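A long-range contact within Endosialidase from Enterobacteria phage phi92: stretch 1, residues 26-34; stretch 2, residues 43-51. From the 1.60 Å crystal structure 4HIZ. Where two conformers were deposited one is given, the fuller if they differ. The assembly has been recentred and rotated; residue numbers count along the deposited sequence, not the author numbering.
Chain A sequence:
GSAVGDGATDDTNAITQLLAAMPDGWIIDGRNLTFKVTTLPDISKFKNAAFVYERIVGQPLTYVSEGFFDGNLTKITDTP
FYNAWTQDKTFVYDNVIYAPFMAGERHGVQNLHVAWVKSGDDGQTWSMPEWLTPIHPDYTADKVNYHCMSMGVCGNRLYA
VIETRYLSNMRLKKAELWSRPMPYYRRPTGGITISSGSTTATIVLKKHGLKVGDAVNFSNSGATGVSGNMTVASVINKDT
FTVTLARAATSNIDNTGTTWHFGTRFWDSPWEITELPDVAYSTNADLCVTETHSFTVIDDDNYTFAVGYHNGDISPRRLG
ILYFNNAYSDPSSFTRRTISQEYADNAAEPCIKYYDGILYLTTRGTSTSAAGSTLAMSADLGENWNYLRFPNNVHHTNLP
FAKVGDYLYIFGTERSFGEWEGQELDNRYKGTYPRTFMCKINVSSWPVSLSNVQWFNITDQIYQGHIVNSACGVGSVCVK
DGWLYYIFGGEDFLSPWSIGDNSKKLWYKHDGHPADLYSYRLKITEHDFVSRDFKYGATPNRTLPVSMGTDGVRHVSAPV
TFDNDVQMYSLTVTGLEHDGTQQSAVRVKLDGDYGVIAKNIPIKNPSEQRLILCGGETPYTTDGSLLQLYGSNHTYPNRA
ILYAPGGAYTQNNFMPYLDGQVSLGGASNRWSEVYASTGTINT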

# COMPACT_ATOMS: atom_id res chain seq x y z
N TRP A 26 5.19 -32.13 10.96
CA TRP A 26 4.79 -33.03 12.03
C TRP A 26 5.42 -34.42 11.90
O TRP A 26 5.71 -34.90 10.80
CB TRP A 26 3.27 -33.13 12.11
CG TRP A 26 2.64 -33.74 10.87
CD1 TRP A 26 2.26 -33.08 9.73
CD2 TRP A 26 2.33 -35.13 10.65
NE1 TRP A 26 1.73 -33.97 8.82
CE2 TRP A 26 1.77 -35.23 9.36
CE3 TRP A 26 2.48 -36.28 11.42
CZ2 TRP A 26 1.35 -36.46 8.83
CZ3 TRP A 26 2.07 -37.50 10.89
CH2 TRP A 26 1.51 -37.57 9.61
N ILE A 27 5.63 -35.07 13.04
CA ILE A 27 6.11 -36.44 13.08
C ILE A 27 5.04 -37.33 13.68
O ILE A 27 4.84 -38.47 13.24
CB ILE A 27 7.41 -36.55 13.91
CG1 ILE A 27 8.55 -35.83 13.19
CG2 ILE A 27 7.78 -38.02 14.17
CD1 ILE A 27 9.91 -35.96 13.88
N ILE A 28 4.31 -36.82 14.66
CA ILE A 28 3.35 -37.64 15.35
C ILE A 28 1.98 -37.12 15.04
O ILE A 28 1.74 -35.92 15.19
CB ILE A 28 3.54 -37.58 16.88
CG1 ILE A 28 4.93 -38.09 17.26
CG2 ILE A 28 2.43 -38.37 17.61
CD1 ILE A 28 5.28 -39.35 16.57
N ASP A 29 1.09 -38.02 14.63
CA ASP A 29 -0.31 -37.68 14.47
C ASP A 29 -0.98 -38.07 15.79
O ASP A 29 -1.12 -39.26 16.13
CB ASP A 29 -0.89 -38.45 13.29
CG ASP A 29 -2.38 -38.20 13.11
OD1 ASP A 29 -2.95 -37.34 13.82
OD2 ASP A 29 -2.98 -38.85 12.24
N GLY A 30 -1.39 -37.06 16.54
CA GLY A 30 -2.03 -37.30 17.81
C GLY A 30 -3.45 -37.83 17.70
O GLY A 30 -4.06 -38.16 18.72
N ARG A 31 -4.00 -37.89 16.49
CA ARG A 31 -5.37 -38.40 16.29
C ARG A 31 -6.43 -37.75 17.20
O ARG A 31 -7.39 -38.39 17.64
CB ARG A 31 -5.38 -39.94 16.39
CG ARG A 31 -4.40 -40.58 15.38
CD ARG A 31 -4.48 -42.08 15.37
NE ARG A 31 -5.74 -42.61 14.86
CZ ARG A 31 -6.09 -43.89 14.98
NH1 ARG A 31 -5.27 -44.75 15.62
NH2 ARG A 31 -7.26 -44.32 14.49
N ASN A 32 -6.24 -36.46 17.47
CA ASN A 32 -7.11 -35.67 18.33
C ASN A 32 -7.21 -36.18 19.76
O ASN A 32 -8.23 -36.00 20.43
CB ASN A 32 -8.48 -35.46 17.67
CG ASN A 32 -8.59 -34.09 17.04
OD1 ASN A 32 -9.26 -33.20 17.58
ND2 ASN A 32 -7.89 -33.88 15.92
N LEU A 33 -6.12 -36.78 20.23
CA LEU A 33 -6.02 -37.26 21.59
C LEU A 33 -5.17 -36.30 22.44
O LEU A 33 -4.45 -35.43 21.90
CB LEU A 33 -5.44 -38.69 21.59
CG LEU A 33 -6.36 -39.65 20.82
CD1 LEU A 33 -5.72 -41.03 20.63
CD2 LEU A 33 -7.80 -39.74 21.48
N THR A 34 -5.25 -36.46 23.75
CA THR A 34 -4.63 -35.53 24.69
C THR A 34 -3.64 -36.26 25.61
O THR A 34 -3.96 -37.31 26.18
CB THR A 34 -5.72 -34.83 25.52
OG1 THR A 34 -6.58 -34.09 24.63
CG2 THR A 34 -5.09 -33.88 26.49
N ILE A 43 5.98 -28.94 20.50
CA ILE A 43 4.62 -28.91 19.96
C ILE A 43 4.56 -28.83 18.42
O ILE A 43 3.69 -29.43 17.79
CB ILE A 43 3.81 -27.79 20.67
CG1 ILE A 43 3.63 -28.17 22.13
CG2 ILE A 43 2.40 -27.61 20.02
CD1 ILE A 43 3.05 -27.02 22.96
N SER A 44 5.53 -28.15 17.81
CA SER A 44 5.49 -27.98 16.36
C SER A 44 5.73 -29.29 15.60
O SER A 44 5.47 -29.37 14.40
CB SER A 44 6.50 -26.92 15.92
OG SER A 44 7.79 -27.32 16.30
N LYS A 45 6.21 -30.33 16.30
CA LYS A 45 6.42 -31.65 15.69
C LYS A 45 5.21 -32.59 15.82
O LYS A 45 5.30 -33.79 15.50
CB LYS A 45 7.65 -32.33 16.29
CG LYS A 45 8.96 -31.56 16.08
CD LYS A 45 9.19 -31.18 14.61
CE LYS A 45 9.52 -32.38 13.73
NZ LYS A 45 9.80 -32.04 12.27
N PHE A 46 4.08 -32.06 16.27
CA PHE A 46 2.86 -32.86 16.38
C PHE A 46 1.80 -32.25 15.49
O PHE A 46 1.79 -31.01 15.27
CB PHE A 46 2.29 -32.79 17.79
CG PHE A 46 3.11 -33.49 18.83
CD1 PHE A 46 4.23 -32.88 19.38
CD2 PHE A 46 2.72 -34.75 19.31
CE1 PHE A 46 4.98 -33.50 20.38
CE2 PHE A 46 3.46 -35.40 20.32
CZ PHE A 46 4.59 -34.78 20.86
N LYS A 47 0.89 -33.08 15.01
CA LYS A 47 -0.40 -32.54 14.58
C LYS A 47 -1.51 -33.27 15.31
O LYS A 47 -1.32 -34.37 15.84
CB LYS A 47 -0.61 -32.67 13.06
CG LYS A 47 -0.85 -34.10 12.57
CD LYS A 47 -1.40 -34.10 11.14
CE LYS A 47 -1.53 -35.53 10.61
NZ LYS A 47 -2.02 -35.59 9.22
N ASN A 48 -2.66 -32.62 15.36
CA ASN A 48 -3.86 -33.21 15.96
C ASN A 48 -3.63 -33.70 17.39
O ASN A 48 -4.13 -34.76 17.77
CB ASN A 48 -4.34 -34.38 15.09
CG ASN A 48 -4.57 -33.97 13.64
OD1 ASN A 48 -4.80 -32.80 13.34
ND2 ASN A 48 -4.50 -34.94 12.74
N ALA A 49 -2.90 -32.93 18.19
CA ALA A 49 -2.55 -33.39 19.52
C ALA A 49 -2.75 -32.26 20.52
O ALA A 49 -2.65 -31.08 20.16
CB ALA A 49 -1.06 -33.85 19.54
N ALA A 50 -3.01 -32.61 21.77
CA ALA A 50 -3.04 -31.61 22.83
C ALA A 50 -2.34 -32.12 24.08
O ALA A 50 -2.27 -33.34 24.30
CB ALA A 50 -4.46 -31.22 23.15
N PHE A 51 -1.86 -31.19 24.90
CA PHE A 51 -1.00 -31.53 26.03
C PHE A 51 -1.50 -30.81 27.28
O PHE A 51 -1.56 -29.58 27.30
CB PHE A 51 0.45 -31.10 25.73
CG PHE A 51 0.94 -31.62 24.40
CD1 PHE A 51 1.43 -32.90 24.29
CD2 PHE A 51 0.85 -30.83 23.25
CE1 PHE A 51 1.86 -33.40 23.04
CE2 PHE A 51 1.26 -31.32 22.01
CZ PHE A 51 1.76 -32.61 21.91

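The two stretches run side by side in parallel register and bury 722 Å² between them, counting both sides. Seven hydrogen bonds cross the interface, six of them between backbone atoms, so the pairing rests chiefly on main-chain geometry, with side chains filling in around it.

Stretch 2 opens with a 3-10 segment, residues 43-45, closed by a bond from Phe46 N to Ile43 O (3.1 Å). Ile43 makes no contact with stretch 1, and Ser44 barely reaches it. The pairing proper begins at Lys45, whose carbonyl accepts two bonds: Ile27 N lies 2.8 Å from Lys45 O with an N-H...O angle of 174°, and Ile28 N lies 3.3 Å from Lys45 O at 165°. The longer distance marks the second as the looser of the pair. The Lys45 side chain, with chi1 to chi3 all m, brings its aliphatic portion against Ile27, where Lys45 CE and Ile27 CD1 are 3.6 Å apart; its NZ is hydrogen-bonded elsewhere in the structure.

Phe46 and Ile28 form a parallel bridge and place their side chains on the same face of the sheet. Phe46 CD2 approaches Ile28 CB to 3.8 Å, an apolar contact that suits both residue types. On the backbone, Phe46 CA sits 3.5 Å from Ile28 O, a CA-H...O contact with an angle of 138° at the hydrogen.

Lys47 continues the ladder in both directions: Lys47 N donates to Ile28 O (3.0 Å, 166°), and Lys47 O accepts from Gly30 N (2.8 Å, 168°). These bonds flank Asp29, its bridge partner. The Lys47 side chain, p at chi1 and t thereafter, extends across the Trp26 ring. Lys47 CE stands 3.6 Å from the centroid of the six-membered ring of Trp26 and only 16° off its normal, which identifies a CH-pi contact over the face. A long methylene chain suits this position, and Lys47 has the largest area covered by the other stretch. Its ammonium is near Asp29, but Lys47 NZ to Asp29 OD2 is 4.5 Å, beyond a salt bridge.

Asn48 lies where the chain turns a corner, with phi/psi of 54°/41°. Its ND2 donates to Asp29 OD1 (3.1 Å, 150°), while the same OD1 of Asp29 accepts from Arg31 N at 2.9 Å, tying the corner to the type I' turn from Gly30 to Leu33. Asn48 O accepts from Asn32 N (2.7 Å); the angle of 132° shows that this short bond is bent.

Glycine suits position 30, which is buried close against Ala49 and Asn48: Gly30 CA is 4.0 Å from Ala49 CB, and an ideal CB on Gly30 would fall 2.5 Å from Ala49 CB and 2.6 Å from Asn48 O, both clashes.

Beyond the corner, Ala50 N donates to Leu33 O (3.2 Å, 152°), and Ala50 bridges Thr34 in parallel. Thr34 CA approaches Ala50 O to 3.2 Å, and Ala50 CB lies 3.9 Å from Thr34 OG1. Phe51, buried, points away and adds little.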